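Local coordinates for protein enoyl-CoA hydratase (Bacillus halodurans, PDB 3LKE) that belongs to the crotonase-like family and probably hydrates the double bond of enoyl-CoA thioesters, at residues A[13-18]-A[50-55]; A[73-78]-A[246-251]; A[134-139]-A[163-168]. All coordinates share one frame; numbering follows the deposited sequence.

Contact 1: A[13-18]-A[50-55]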
ATOM      1  N   ASP A  13      -4.580 -15.107 -30.497  1.00 38.89           N
ATOM      2  CA  ASP A  13      -5.289 -14.070 -29.760  1.00 39.76           C
ATOM      3  C   ASP A  13      -4.415 -13.393 -28.703  1.00 39.49           C
ATOM      4  O   ASP A  13      -4.922 -12.896 -27.700  1.00 35.53           O
ATOM      5  CB  ASP A  13      -6.572 -14.630 -29.141  1.00 38.85           C
ATOM      6  CG  ASP A  13      -7.587 -15.062 -30.194  1.00 42.51           C
ATOM      7  OD1 ASP A  13      -7.515 -14.559 -31.332  1.00 44.78           O
ATOM      8  OD2 ASP A  13      -8.457 -15.898 -29.883  1.00 44.30           O
ATOM      9  N   ALA A  14      -3.105 -13.381 -28.937  1.00 35.33           N
ATOM     10  CA  ALA A  14      -2.177 -12.592 -28.125  1.00 33.17           C
ATOM     11  C   ALA A  14      -1.269 -11.752 -29.023  1.00 35.44           C
ATOM     12  O   ALA A  14      -0.720 -12.259 -29.993  1.00 33.77           O
ATOM     13  CB  ALA A  14      -1.344 -13.501 -27.216  1.00 30.88           C
ATOM     14  N   LEU A  15      -1.119 -10.471 -28.701  1.00 30.84           N
ATOM     15  CA  LEU A  15      -0.234  -9.582 -29.444  1.00 30.80           C
ATOM     16  C   LEU A  15       1.156  -9.561 -28.824  1.00 33.46           C
ATOM     17  O   LEU A  15       1.313  -9.267 -27.630  1.00 30.43           O
ATOM     18  CB  LEU A  15      -0.801  -8.158 -29.473  1.00 33.72           C
ATOM     19  CG  LEU A  15      -0.345  -7.116 -30.505  1.00 36.78           C
ATOM     20  CD1 LEU A  15       0.123  -5.813 -29.853  1.00 36.21           C
ATOM     21  CD2 LEU A  15       0.710  -7.641 -31.487  1.00 36.69           C
ATOM     22  N   TYR A  16       2.159  -9.867 -29.642  1.00 29.50           N
ATOM     23  CA  TYR A  16       3.553  -9.836 -29.220  1.00 30.61           C
ATOM     24  C   TYR A  16       4.228  -8.586 -29.751  1.00 31.32           C
ATOM     25  O   TYR A  16       4.276  -8.364 -30.968  1.00 29.40           O
ATOM     26  CB  TYR A  16       4.293 -11.086 -29.712  1.00 30.39           C
ATOM     27  CG  TYR A  16       3.817 -12.362 -29.047  1.00 28.37           C
ATOM     28  CD1 TYR A  16       2.680 -13.022 -29.505  1.00 29.11           C
ATOM     29  CD2 TYR A  16       4.484 -12.886 -27.948  1.00 27.57           C
ATOM     30  CE1 TYR A  16       2.230 -14.181 -28.900  1.00 28.22           C
ATOM     31  CE2 TYR A  16       4.047 -14.051 -27.338  1.00 28.97           C
ATOM     32  CZ  TYR A  16       2.916 -14.695 -27.828  1.00 29.29           C
ATOM     33  OH  TYR A  16       2.467 -15.840 -27.217  1.00 33.62           O
ATOM     34  N   ILE A  17       4.724  -7.757 -28.834  1.00 26.15           N
ATOM     35  CA  ILE A  17       5.419  -6.523 -29.187  1.00 26.64           C
ATOM     36  C   ILE A  17       6.892  -6.737 -28.888  1.00 29.24           C
ATOM     37  O   ILE A  17       7.269  -6.968 -27.735  1.00 26.73           O
ATOM     38  CB  ILE A  17       4.882  -5.301 -28.382  1.00 27.42           C
ATOM     39  CG1 ILE A  17       3.399  -5.069 -28.692  1.00 30.28           C
ATOM     40  CG2 ILE A  17       5.697  -4.053 -28.692  1.00 27.87           C
ATOM     41  CD1 ILE A  17       2.780  -3.872 -27.952  1.00 26.00           C
ATOM     42  N   THR A  18       7.722  -6.696 -29.932  1.00 27.16           N
ATOM     43  CA  THR A  18       9.135  -7.040 -29.797  1.00 26.61           C
ATOM     44  C   THR A  18      10.052  -5.863 -30.078  1.00 26.20           C
ATOM     45  O   THR A  18       9.993  -5.250 -31.153  1.00 26.23           O
ATOM     46  CB  THR A  18       9.509  -8.198 -30.768  1.00 29.24           C
ATOM     47  OG1 THR A  18       8.633  -9.306 -30.531  1.00 28.59           O
ATOM     48  CG2 THR A  18      10.951  -8.643 -30.558  1.00 28.36           C
ATOM     49  N   HIS A  50      -6.643 -11.150 -26.099  1.00 31.85           N
ATOM     50  CA  HIS A  50      -6.861 -11.064 -24.657  1.00 33.28           C
ATOM     51  C   HIS A  50      -5.611 -10.587 -23.919  1.00 33.92           C
ATOM     52  O   HIS A  50      -5.682 -10.190 -22.749  1.00 28.51           O
ATOM     53  CB  HIS A  50      -7.308 -12.415 -24.102  1.00 31.35           C
ATOM     54  CG  HIS A  50      -6.488 -13.572 -24.588  1.00 36.56           C
ATOM     55  ND1 HIS A  50      -5.180 -13.777 -24.202  1.00 34.34           N
ATOM     56  CD2 HIS A  50      -6.795 -14.589 -25.431  1.00 36.84           C
ATOM     57  CE1 HIS A  50      -4.718 -14.871 -24.783  1.00 36.69           C
ATOM     58  NE2 HIS A  50      -5.677 -15.381 -25.535  1.00 36.93           N
ATOM     59  N   SER A  51      -4.471 -10.619 -24.602  1.00 30.56           N
ATOM     60  CA  SER A  51      -3.198 -10.316 -23.963  1.00 29.39           C
ATOM     61  C   SER A  51      -2.261  -9.545 -24.887  1.00 31.45           C
ATOM     62  O   SER A  51      -2.381  -9.591 -26.117  1.00 31.95           O
ATOM     63  CB  SER A  51      -2.503 -11.607 -23.525  1.00 27.70           C
ATOM     64  OG  SER A  51      -3.320 -12.379 -22.673  1.00 30.73           O
ATOM     65  N   ILE A  52      -1.329  -8.832 -24.265  1.00 29.11           N
ATOM     66  CA  ILE A  52      -0.252  -8.154 -24.962  1.00 28.84           C
ATOM     67  C   ILE A  52       1.040  -8.512 -24.248  1.00 32.28           C
ATOM     68  O   ILE A  52       1.163  -8.317 -23.040  1.00 26.99           O
ATOM     69  CB  ILE A  52      -0.440  -6.632 -24.950  1.00 30.34           C
ATOM     70  CG1 ILE A  52      -1.684  -6.243 -25.750  1.00 30.26           C
ATOM     71  CG2 ILE A  52       0.779  -5.944 -25.538  1.00 31.01           C
ATOM     72  CD1 ILE A  52      -2.032  -4.794 -25.661  1.00 30.38           C
ATOM     73  N   ILE A  53       1.996  -9.053 -24.999  1.00 26.94           N
ATOM     74  CA  ILE A  53       3.278  -9.479 -24.458  1.00 24.88           C
ATOM     75  C   ILE A  53       4.382  -8.561 -24.975  1.00 26.54           C
ATOM     76  O   ILE A  53       4.517  -8.388 -26.185  1.00 26.88           O
ATOM     77  CB  ILE A  53       3.613 -10.923 -24.924  1.00 26.24           C
ATOM     78  CG1 ILE A  53       2.524 -11.897 -24.476  1.00 31.46           C
ATOM     79  CG2 ILE A  53       4.974 -11.359 -24.385  1.00 27.14           C
ATOM     80  CD1 ILE A  53       2.421 -12.036 -22.971  1.00 33.21           C
ATOM     81  N   LEU A  54       5.168  -7.976 -24.069  1.00 24.88           N
ATOM     82  CA  LEU A  54       6.284  -7.111 -24.470  1.00 23.64           C
ATOM     83  C   LEU A  54       7.580  -7.860 -24.241  1.00 24.22           C
ATOM     84  O   LEU A  54       7.770  -8.466 -23.182  1.00 22.62           O
ATOM     85  CB  LEU A  54       6.264  -5.798 -23.673  1.00 27.45           C
ATOM     86  CG  LEU A  54       5.065  -4.901 -23.990  1.00 29.19           C
ATOM     87  CD1 LEU A  54       4.252  -4.696 -22.714  1.00 26.56           C
ATOM     88  CD2 LEU A  54       5.507  -3.577 -24.560  1.00 31.42           C
ATOM     89  N   GLN A  55       8.458  -7.866 -25.245  1.00 25.42           N
ATOM     90  CA  GLN A  55       9.672  -8.673 -25.173  1.00 22.72           C
ATOM     91  C   GLN A  55      10.785  -8.071 -26.029  1.00 20.66           C
ATOM     92  O   GLN A  55      10.561  -7.108 -26.752  1.00 23.74           O
ATOM     93  CB  GLN A  55       9.376 -10.103 -25.647  1.00 26.34           C
ATOM     94  CG  GLN A  55       8.880 -10.183 -27.081  1.00 26.83           C
ATOM     95  CD  GLN A  55       8.448 -11.602 -27.464  1.00 26.22           C
ATOM     96  OE1 GLN A  55       8.388 -12.499 -26.619  1.00 26.95           O
ATOM     97  NE2 GLN A  55       8.149 -11.803 -28.738  1.00 29.08           N
TER
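Strands 14-18 and 51-55 run side by side in the same direction, their axes 19° apart and 4.7 Å at closest approach. The tight part is the backbone ladder in the middle. I53 is held through both its N and its O by the same strand: its N donates to L15 O at 2.7 Å, and its O accepts from I17 N at 2.7 Å with an N-H...O angle of 177°. On the face carrying L15, I17, I52 and L54, the I17 chain, extended to CD1, crosses I52 obliquely and meets its CG2 at 3.8 Å. On the other face Y16 and I53 lie alongside each other, with ring atom CD2 of Y16 3.7 Å from I53 CB.

The ends are more polar, and the solvent side is marked by the partly exposed D13, Y16 and Q55. Q55, its CG in the crowded position between N and carbonyl carbon (chi1 60°), reaches back so that NE2 donates to T18 OG1 at 3.1 Å, the acceptor lying in its amide plane. At D13, H50 N bonds to D13 O at 2.9 Å, and that same oxygen sits over the centre of the H50 ring, whose ND1 is hydrogen-bonded to S51 OG. This is the parallel pair of a beta-alpha-beta unit: helix 30-45 packs on I17 and I52, helix 190-205 on Y16, H50 and S51, while strand 6-10 flanks 14-19 at the sheet edge and 103-108 flanks 51-56 on the inner side.

Contact 2: A[73-78]-A[246-251]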
ATOM      1  N   ILE A  73      22.910  14.846 -24.892  1.00 34.93           N
ATOM      2  CA  ILE A  73      22.442  15.730 -25.953  1.00 37.05           C
ATOM      3  C   ILE A  73      21.337  16.660 -25.447  1.00 40.31           C
ATOM      4  O   ILE A  73      21.383  17.872 -25.663  1.00 38.23           O
ATOM      5  CB  ILE A  73      21.968  14.932 -27.182  1.00 39.79           C
ATOM      6  CG1 ILE A  73      23.177  14.337 -27.912  1.00 38.53           C
ATOM      7  CG2 ILE A  73      21.152  15.816 -28.121  1.00 40.92           C
ATOM      8  CD1 ILE A  73      22.832  13.235 -28.884  1.00 39.17           C
ATOM      9  N   CYS A  74      20.353  16.093 -24.758  1.00 35.89           N
ATOM     10  CA  CYS A  74      19.278  16.891 -24.173  1.00 37.22           C
ATOM     11  C   CYS A  74      19.772  17.918 -23.159  1.00 38.66           C
ATOM     12  O   CYS A  74      19.207  19.003 -23.048  1.00 39.56           O
ATOM     13  CB  CYS A  74      18.228  15.989 -23.523  1.00 36.02           C
ATOM     14  SG  CYS A  74      17.229  15.063 -24.697  1.00 37.23           S
ATOM     15  N   ALA A  75      20.814  17.580 -22.404  1.00 35.45           N
ATOM     16  CA  ALA A  75      21.369  18.529 -21.447  1.00 33.39           C
ATOM     17  C   ALA A  75      22.094  19.653 -22.175  1.00 38.09           C
ATOM     18  O   ALA A  75      22.203  20.764 -21.664  1.00 40.01           O
ATOM     19  CB  ALA A  75      22.315  17.835 -20.482  1.00 35.85           C
ATOM     20  N   SER A  76      22.585  19.351 -23.375  1.00 39.36           N
ATOM     21  CA  SER A  76      23.359  20.308 -24.169  1.00 39.74           C
ATOM     22  C   SER A  76      22.473  21.167 -25.066  1.00 41.40           C
ATOM     23  O   SER A  76      22.928  22.171 -25.612  1.00 39.80           O
ATOM     24  CB  SER A  76      24.388  19.570 -25.036  1.00 39.23           C
ATOM     25  OG  SER A  76      25.196  18.703 -24.257  1.00 41.81           O
ATOM     26  N   ASP A  77      21.217  20.764 -25.230  1.00 40.31           N
ATOM     27  CA  ASP A  77      20.295  21.478 -26.110  1.00 39.51           C
ATOM     28  C   ASP A  77      20.104  22.921 -25.656  1.00 43.05           C
ATOM     29  O   ASP A  77      20.212  23.227 -24.465  1.00 45.64           O
ATOM     30  CB  ASP A  77      18.933  20.775 -26.157  1.00 40.19           C
ATOM     31  CG  ASP A  77      18.862  19.691 -27.216  1.00 45.11           C
ATOM     32  OD1 ASP A  77      17.969  18.823 -27.109  1.00 45.78           O
ATOM     33  OD2 ASP A  77      19.688  19.706 -28.155  1.00 42.24           O
ATOM     34  N   GLN A  78      19.810  23.799 -26.610  1.00 40.94           N
ATOM     35  CA  GLN A  78      19.518  25.195 -26.307  1.00 42.68           C
ATOM     36  C   GLN A  78      18.122  25.344 -25.702  1.00 39.05           C
ATOM     37  O   GLN A  78      17.932  26.085 -24.733  1.00 42.18           O
ATOM     38  CB  GLN A  78      19.634  26.053 -27.570  1.00 39.94           C
ATOM     39  CG  GLN A  78      21.040  26.135 -28.161  1.00 42.32           C
ATOM     40  CD  GLN A  78      22.007  26.893 -27.267  1.00 48.17           C
ATOM     41  OE1 GLN A  78      22.697  26.301 -26.432  1.00 50.88           O
ATOM     42  NE2 GLN A  78      22.061  28.211 -27.438  1.00 46.77           N
ATOM     43  N   GLU A 246      24.912  21.222 -13.501  1.00 34.47           N
ATOM     44  CA  GLU A 246      25.374  20.020 -12.806  1.00 33.32           C
ATOM     45  C   GLU A 246      25.010  18.740 -13.567  1.00 33.94           C
ATOM     46  O   GLU A 246      25.769  17.768 -13.565  1.00 33.92           O
ATOM     47  CB  GLU A 246      24.797  19.959 -11.387  1.00 33.54           C
ATOM     48  CG  GLU A 246      25.202  18.718 -10.600  1.00 35.39           C
ATOM     49  CD  GLU A 246      26.673  18.714 -10.217  1.00 37.41           C
ATOM     50  OE1 GLU A 246      27.310  19.785 -10.268  1.00 39.22           O
ATOM     51  OE2 GLU A 246      27.192  17.639  -9.855  1.00 36.69           O
ATOM     52  N   ILE A 247      23.841  18.746 -14.201  1.00 32.22           N
ATOM     53  CA  ILE A 247      23.340  17.569 -14.904  1.00 32.33           C
ATOM     54  C   ILE A 247      24.183  17.325 -16.158  1.00 33.33           C
ATOM     55  O   ILE A 247      24.604  16.196 -16.428  1.00 33.39           O
ATOM     56  CB  ILE A 247      21.843  17.720 -15.266  1.00 32.66           C
ATOM     57  CG1 ILE A 247      20.938  17.399 -14.060  1.00 26.79           C
ATOM     58  CG2 ILE A 247      21.469  16.787 -16.403  1.00 29.57           C
ATOM     59  CD1 ILE A 247      21.186  18.228 -12.812  1.00 29.68           C
ATOM     60  N   LYS A 248      24.448  18.386 -16.914  1.00 32.97           N
ATOM     61  CA  LYS A 248      25.332  18.267 -18.078  1.00 37.26           C
ATOM     62  C   LYS A 248      26.691  17.739 -17.628  1.00 36.77           C
ATOM     63  O   LYS A 248      27.231  16.802 -18.216  1.00 40.06           O
ATOM     64  CB  LYS A 248      25.491  19.625 -18.769  1.00 34.94           C
ATOM     65  CG  LYS A 248      26.398  19.627 -19.993  1.00 42.93           C
ATOM     66  CD  LYS A 248      26.463  21.031 -20.590  1.00 39.47           C
ATOM     67  CE  LYS A 248      27.353  21.093 -21.820  1.00 48.10           C
ATOM     68  NZ  LYS A 248      26.798  20.299 -22.952  1.00 49.65           N
ATOM     69  N   LYS A 249      27.234  18.339 -16.574  1.00 34.58           N
ATOM     70  CA  LYS A 249      28.531  17.936 -16.044  1.00 35.40           C
ATOM     71  C   LYS A 249      28.526  16.461 -15.662  1.00 40.20           C
ATOM     72  O   LYS A 249      29.470  15.729 -15.967  1.00 40.98           O
ATOM     73  CB  LYS A 249      28.910  18.796 -14.835  1.00 40.82           C
ATOM     74  CG  LYS A 249      30.261  18.463 -14.231  1.00 42.78           C
ATOM     75  CD  LYS A 249      30.437  19.129 -12.878  1.00 46.64           C
ATOM     76  CE  LYS A 249      31.887  19.066 -12.422  1.00 52.52           C
ATOM     77  NZ  LYS A 249      32.458  17.702 -12.574  1.00 57.22           N
ATOM     78  N   ARG A 250      27.459  16.022 -14.999  1.00 34.05           N
ATOM     79  CA  ARG A 250      27.387  14.644 -14.532  1.00 36.06           C
ATOM     80  C   ARG A 250      27.271  13.668 -15.696  1.00 39.76           C
ATOM     81  O   ARG A 250      27.988  12.671 -15.752  1.00 40.04           O
ATOM     82  CB  ARG A 250      26.229  14.457 -13.544  1.00 33.15           C
ATOM     83  CG  ARG A 250      26.576  14.911 -12.138  1.00 36.43           C
ATOM     84  CD  ARG A 250      25.387  14.840 -11.171  1.00 34.35           C
ATOM     85  NE  ARG A 250      25.763  15.392  -9.871  1.00 33.02           N
ATOM     86  CZ  ARG A 250      25.774  14.714  -8.726  1.00 31.24           C
ATOM     87  NH1 ARG A 250      25.401  13.445  -8.679  1.00 32.18           N
ATOM     88  NH2 ARG A 250      26.155  15.322  -7.614  1.00 31.38           N
ATOM     89  N   LEU A 251      26.367  13.962 -16.623  1.00 34.92           N
ATOM     90  CA  LEU A 251      26.196  13.122 -17.799  1.00 39.01           C
ATOM     91  C   LEU A 251      27.490  13.065 -18.603  1.00 44.13           C
ATOM     92  O   LEU A 251      27.839  12.021 -19.158  1.00 46.43           O
ATOM     93  CB  LEU A 251      25.057  13.648 -18.675  1.00 32.23           C
ATOM     94  CG  LEU A 251      23.648  13.516 -18.102  1.00 33.53           C
ATOM     95  CD1 LEU A 251      22.635  14.140 -19.040  1.00 33.21           C
ATOM     96  CD2 LEU A 251      23.308  12.048 -17.824  1.00 35.86           C
TER
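The guanidinium of R250 holds the carboxylate of E246, one turn back on helix 245-253, in a salt bridge at its edge: NE donates to OE2 at 2.7 Å, OE2 using its anti lone pair and lying 16° out of the guanidinium plane. The other nitrogens of R250 are held too, NH1 by K140 O and by E206 O of the second subunit, and NH2 weakly by G207 O of that subunit. No flat group takes part in the contact with 73-78 itself, which buries 182 Å² in all.

There the C-terminal end of helix 68-76 packs on the last helix, 245-253, with F242 beside A75 and L251. A75 carries the apolar contact. Its CB touches K248 CA at 3.9 Å and L251 CD1 at 4.0 Å; the small methyl lets the two backbones come within 5.2 Å at the CA atoms of A75 and K248. Alongside, K248 stretches fully extended to CE and bends at chi4 (66°), which brings NZ to 2.6 Å from S76 OG, the hydroxyl that is hydrogen-bonded to L72 O one turn back. The chemistry is thus a small apolar centre bordered by one amine, presumably charged as usual, close to a hydroxyl and only weakly paired with E252.

Contact 3: A[134-139]-A[163-168]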
ATOM      1  N   PHE A 134      19.327  -5.410 -13.285  1.00 27.10           N
ATOM      2  CA  PHE A 134      18.506  -4.211 -13.175  1.00 23.76           C
ATOM      3  C   PHE A 134      19.310  -3.085 -12.548  1.00 25.56           C
ATOM      4  O   PHE A 134      20.221  -3.335 -11.765  1.00 24.70           O
ATOM      5  CB  PHE A 134      17.289  -4.511 -12.288  1.00 24.05           C
ATOM      6  CG  PHE A 134      16.444  -5.647 -12.792  1.00 22.30           C
ATOM      7  CD1 PHE A 134      15.370  -5.400 -13.627  1.00 22.70           C
ATOM      8  CD2 PHE A 134      16.725  -6.956 -12.427  1.00 26.07           C
ATOM      9  CE1 PHE A 134      14.579  -6.437 -14.094  1.00 26.07           C
ATOM     10  CE2 PHE A 134      15.945  -7.996 -12.895  1.00 26.04           C
ATOM     11  CZ  PHE A 134      14.865  -7.729 -13.732  1.00 23.89           C
ATOM     12  N   LEU A 135      18.965  -1.849 -12.894  1.00 24.29           N
ATOM     13  CA  LEU A 135      19.679  -0.679 -12.395  1.00 26.45           C
ATOM     14  C   LEU A 135      18.771   0.551 -12.341  1.00 24.11           C
ATOM     15  O   LEU A 135      18.020   0.812 -13.268  1.00 26.23           O
ATOM     16  CB  LEU A 135      20.899  -0.396 -13.285  1.00 27.54           C
ATOM     17  CG  LEU A 135      21.800   0.793 -12.917  1.00 29.09           C
ATOM     18  CD1 LEU A 135      22.474   0.555 -11.576  1.00 30.35           C
ATOM     19  CD2 LEU A 135      22.842   1.026 -14.019  1.00 30.81           C
ATOM     20  N   GLU A 136      18.842   1.290 -11.236  1.00 27.51           N
ATOM     21  CA  GLU A 136      18.170   2.577 -11.096  1.00 25.92           C
ATOM     22  C   GLU A 136      19.257   3.569 -10.705  1.00 27.73           C
ATOM     23  O   GLU A 136      19.722   3.562  -9.568  1.00 29.38           O
ATOM     24  CB  GLU A 136      17.121   2.509  -9.987  1.00 23.96           C
ATOM     25  CG  GLU A 136      16.145   1.366 -10.160  1.00 26.72           C
ATOM     26  CD  GLU A 136      15.095   1.651 -11.208  1.00 25.22           C
ATOM     27  OE1 GLU A 136      15.119   2.755 -11.798  1.00 27.60           O
ATOM     28  OE2 GLU A 136      14.233   0.775 -11.435  1.00 25.37           O
ATOM     29  N   ASN A 137      19.682   4.402 -11.644  1.00 25.49           N
ATOM     30  CA  ASN A 137      20.902   5.165 -11.439  1.00 27.46           C
ATOM     31  C   ASN A 137      20.690   6.668 -11.363  1.00 29.59           C
ATOM     32  O   ASN A 137      21.625   7.442 -11.561  1.00 28.72           O
ATOM     33  CB  ASN A 137      21.914   4.840 -12.533  1.00 29.13           C
ATOM     34  CG  ASN A 137      23.343   5.039 -12.080  1.00 32.40           C
ATOM     35  OD1 ASN A 137      23.674   4.838 -10.907  1.00 34.87           O
ATOM     36  ND2 ASN A 137      24.209   5.419 -13.019  1.00 38.87           N
ATOM     37  N   PHE A 138      19.459   7.070 -11.077  1.00 24.79           N
ATOM     38  CA  PHE A 138      19.099   8.485 -11.044  1.00 26.57           C
ATOM     39  C   PHE A 138      19.946   9.293 -10.053  1.00 27.01           C
ATOM     40  O   PHE A 138      20.291  10.440 -10.331  1.00 27.22           O
ATOM     41  CB  PHE A 138      17.625   8.665 -10.675  1.00 26.12           C
ATOM     42  CG  PHE A 138      16.666   7.933 -11.571  1.00 24.18           C
ATOM     43  CD1 PHE A 138      16.333   8.440 -12.818  1.00 26.86           C
ATOM     44  CD2 PHE A 138      16.072   6.748 -11.150  1.00 24.85           C
ATOM     45  CE1 PHE A 138      15.445   7.777 -13.635  1.00 26.83           C
ATOM     46  CE2 PHE A 138      15.183   6.061 -11.983  1.00 25.56           C
ATOM     47  CZ  PHE A 138      14.865   6.584 -13.216  1.00 24.17           C
ATOM     48  N   HIS A 139      20.260   8.698  -8.902  1.00 24.39           N
ATOM     49  CA  HIS A 139      20.953   9.423  -7.817  1.00 25.77           C
ATOM     50  C   HIS A 139      22.322   9.938  -8.276  1.00 30.74           C
ATOM     51  O   HIS A 139      22.650  11.114  -8.108  1.00 29.89           O
ATOM     52  CB  HIS A 139      21.107   8.517  -6.592  1.00 29.56           C
ATOM     53  CG  HIS A 139      21.696   9.195  -5.389  1.00 27.91           C
ATOM     54  ND1 HIS A 139      21.026  10.162  -4.671  1.00 29.10           N
ATOM     55  CD2 HIS A 139      22.880   9.011  -4.756  1.00 29.19           C
ATOM     56  CE1 HIS A 139      21.777  10.554  -3.654  1.00 29.98           C
ATOM     57  NE2 HIS A 139      22.907   9.870  -3.682  1.00 29.32           N
ATOM     58  N   MET A 163      13.597   4.970  -1.614  1.00 23.48           N
ATOM     59  CA  MET A 163      14.687   5.899  -1.292  1.00 23.77           C
ATOM     60  C   MET A 163      16.018   5.153  -1.162  1.00 25.35           C
ATOM     61  O   MET A 163      17.052   5.588  -1.686  1.00 24.88           O
ATOM     62  CB  MET A 163      14.379   6.717  -0.029  1.00 23.20           C
ATOM     63  CG  MET A 163      13.345   7.828  -0.244  1.00 24.21           C
ATOM     64  SD  MET A 163      13.830   9.139  -1.392  1.00 16.60           S
ATOM     65  CE  MET A 163      12.282   9.944  -1.671  1.00 32.69           C
ATOM     66  N   ASN A 164      15.994   4.009  -0.494  1.00 25.77           N
ATOM     67  CA  ASN A 164      17.224   3.250  -0.326  1.00 23.73           C
ATOM     68  C   ASN A 164      17.754   2.644  -1.620  1.00 25.96           C
ATOM     69  O   ASN A 164      18.968   2.582  -1.825  1.00 24.86           O
ATOM     70  CB  ASN A 164      17.066   2.163   0.730  1.00 24.04           C
ATOM     71  CG  ASN A 164      18.383   1.771   1.342  1.00 30.68           C
ATOM     72  OD1 ASN A 164      18.826   0.626   1.213  1.00 32.39           O
ATOM     73  ND2 ASN A 164      19.029   2.724   2.015  1.00 27.59           N
ATOM     74  N   LEU A 165      16.841   2.179  -2.471  1.00 23.25           N
ATOM     75  CA  LEU A 165      17.212   1.611  -3.757  1.00 24.59           C
ATOM     76  C   LEU A 165      17.908   2.681  -4.585  1.00 25.55           C
ATOM     77  O   LEU A 165      18.935   2.425  -5.212  1.00 25.75           O
ATOM     78  CB  LEU A 165      15.970   1.103  -4.498  1.00 22.19           C
ATOM     79  CG  LEU A 165      16.275   0.404  -5.832  1.00 27.70           C
ATOM     80  CD1 LEU A 165      16.953  -0.912  -5.541  1.00 30.78           C
ATOM     81  CD2 LEU A 165      15.006   0.194  -6.653  1.00 27.98           C
ATOM     82  N   LEU A 166      17.345   3.885  -4.580  1.00 23.64           N
ATOM     83  CA  LEU A 166      17.906   4.973  -5.380  1.00 29.11           C
ATOM     84  C   LEU A 166      19.247   5.446  -4.812  1.00 29.29           C
ATOM     85  O   LEU A 166      20.176   5.754  -5.565  1.00 24.79           O
ATOM     86  CB  LEU A 166      16.919   6.143  -5.501  1.00 23.74           C
ATOM     87  CG  LEU A 166      15.643   5.826  -6.293  1.00 26.83           C
ATOM     88  CD1 LEU A 166      14.645   6.988  -6.283  1.00 24.66           C
ATOM     89  CD2 LEU A 166      15.970   5.410  -7.728  1.00 26.05           C
ATOM     90  N   LEU A 167      19.359   5.472  -3.489  1.00 27.77           N
ATOM     91  CA  LEU A 167      20.607   5.886  -2.853  1.00 28.02           C
ATOM     92  C   LEU A 167      21.735   4.917  -3.167  1.00 31.80           C
ATOM     93  O   LEU A 167      22.878   5.327  -3.346  1.00 34.54           O
ATOM     94  CB  LEU A 167      20.453   5.977  -1.336  1.00 28.12           C
ATOM     95  CG  LEU A 167      19.694   7.148  -0.726  1.00 32.15           C
ATOM     96  CD1 LEU A 167      19.791   7.056   0.794  1.00 35.14           C
ATOM     97  CD2 LEU A 167      20.240   8.491  -1.215  1.00 35.23           C
ATOM     98  N   GLU A 168      21.420   3.630  -3.228  1.00 28.75           N
ATOM     99  CA  GLU A 168      22.450   2.628  -3.465  1.00 31.49           C
ATOM    100  C   GLU A 168      22.904   2.557  -4.923  1.00 32.60           C
ATOM    101  O   GLU A 168      24.091   2.355  -5.196  1.00 31.56           O
ATOM    102  CB  GLU A 168      22.004   1.264  -2.950  1.00 32.51           C
ATOM    103  CG  GLU A 168      21.811   1.266  -1.453  1.00 34.87           C
ATOM    104  CD  GLU A 168      21.590  -0.108  -0.893  1.00 40.23           C
ATOM    105  OE1 GLU A 168      21.375  -1.043  -1.686  1.00 39.76           O
ATOM    106  OE2 GLU A 168      21.630  -0.246   0.349  1.00 47.48           O
TER
HETATM  107  O   HOH W   1      20.019   5.936  -8.154  1.00 28.35           O
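Segment 134-139 leaves strand 133-135 through E136 and N137 and turns into helix 138-141, while 163-168 is the last part of helix 159-168. Their closest CA atoms, H139 and L166, are 5.9 Å apart, and no direct hydrogen bond joins the two segments. One water does so instead: it accepts from H139 N at 2.9 Å and donates to E136 O at 2.8 Å and to L166 O at 2.6 Å.

Among the side chains, L166 is the main apolar wedge. Its CD2 meets the ring edge of F138 at CD2 (3.7 Å) and E136 CB at 3.9 Å. In E136, chi1 (-53°) sets CG against L165 CD2, and the bend at chi2 carries the carboxylate away to N118, whose ND2 is bonded to OE1. H139, with CG anti to the backbone N (chi1 -175°), places its imidazole so that L167 CD2 stands over one face in a CH-pi contact, 3.9 Å from the centroid and 27° off the normal. The ring NE2 meanwhile bonds to A203 O of the second subunit, so the same histidine serves the subunit interface. Taken together, the chemistry implies a leucine-lined join in which a bridging water serves E136 O, H139 N and L166 O, with NE2 of H139 probably protonated to donate to the A203 carbonyl.

How the contacts relate
From the N terminus, contact 1 closes first, joining strands 14-19 and 51-56 around helix 30-45. It is complete before the chain enters helix 68-76, where contact 2 opens. The loop that contact 2 closes is very long, since its second half lies on the C-terminal helix 245-253; contact 3 opens and closes within it, tying the turn after strand 133-135 to helix 159-168. Contact 1 lies across the centre of the chain from the other two, its centre about 36 Å from that of contact 2 and about 30 Å from that of contact 3. Contacts 2 and 3 do meet, R250 NH1 packing 3.7 Å from H139 O, and both reach the second subunit.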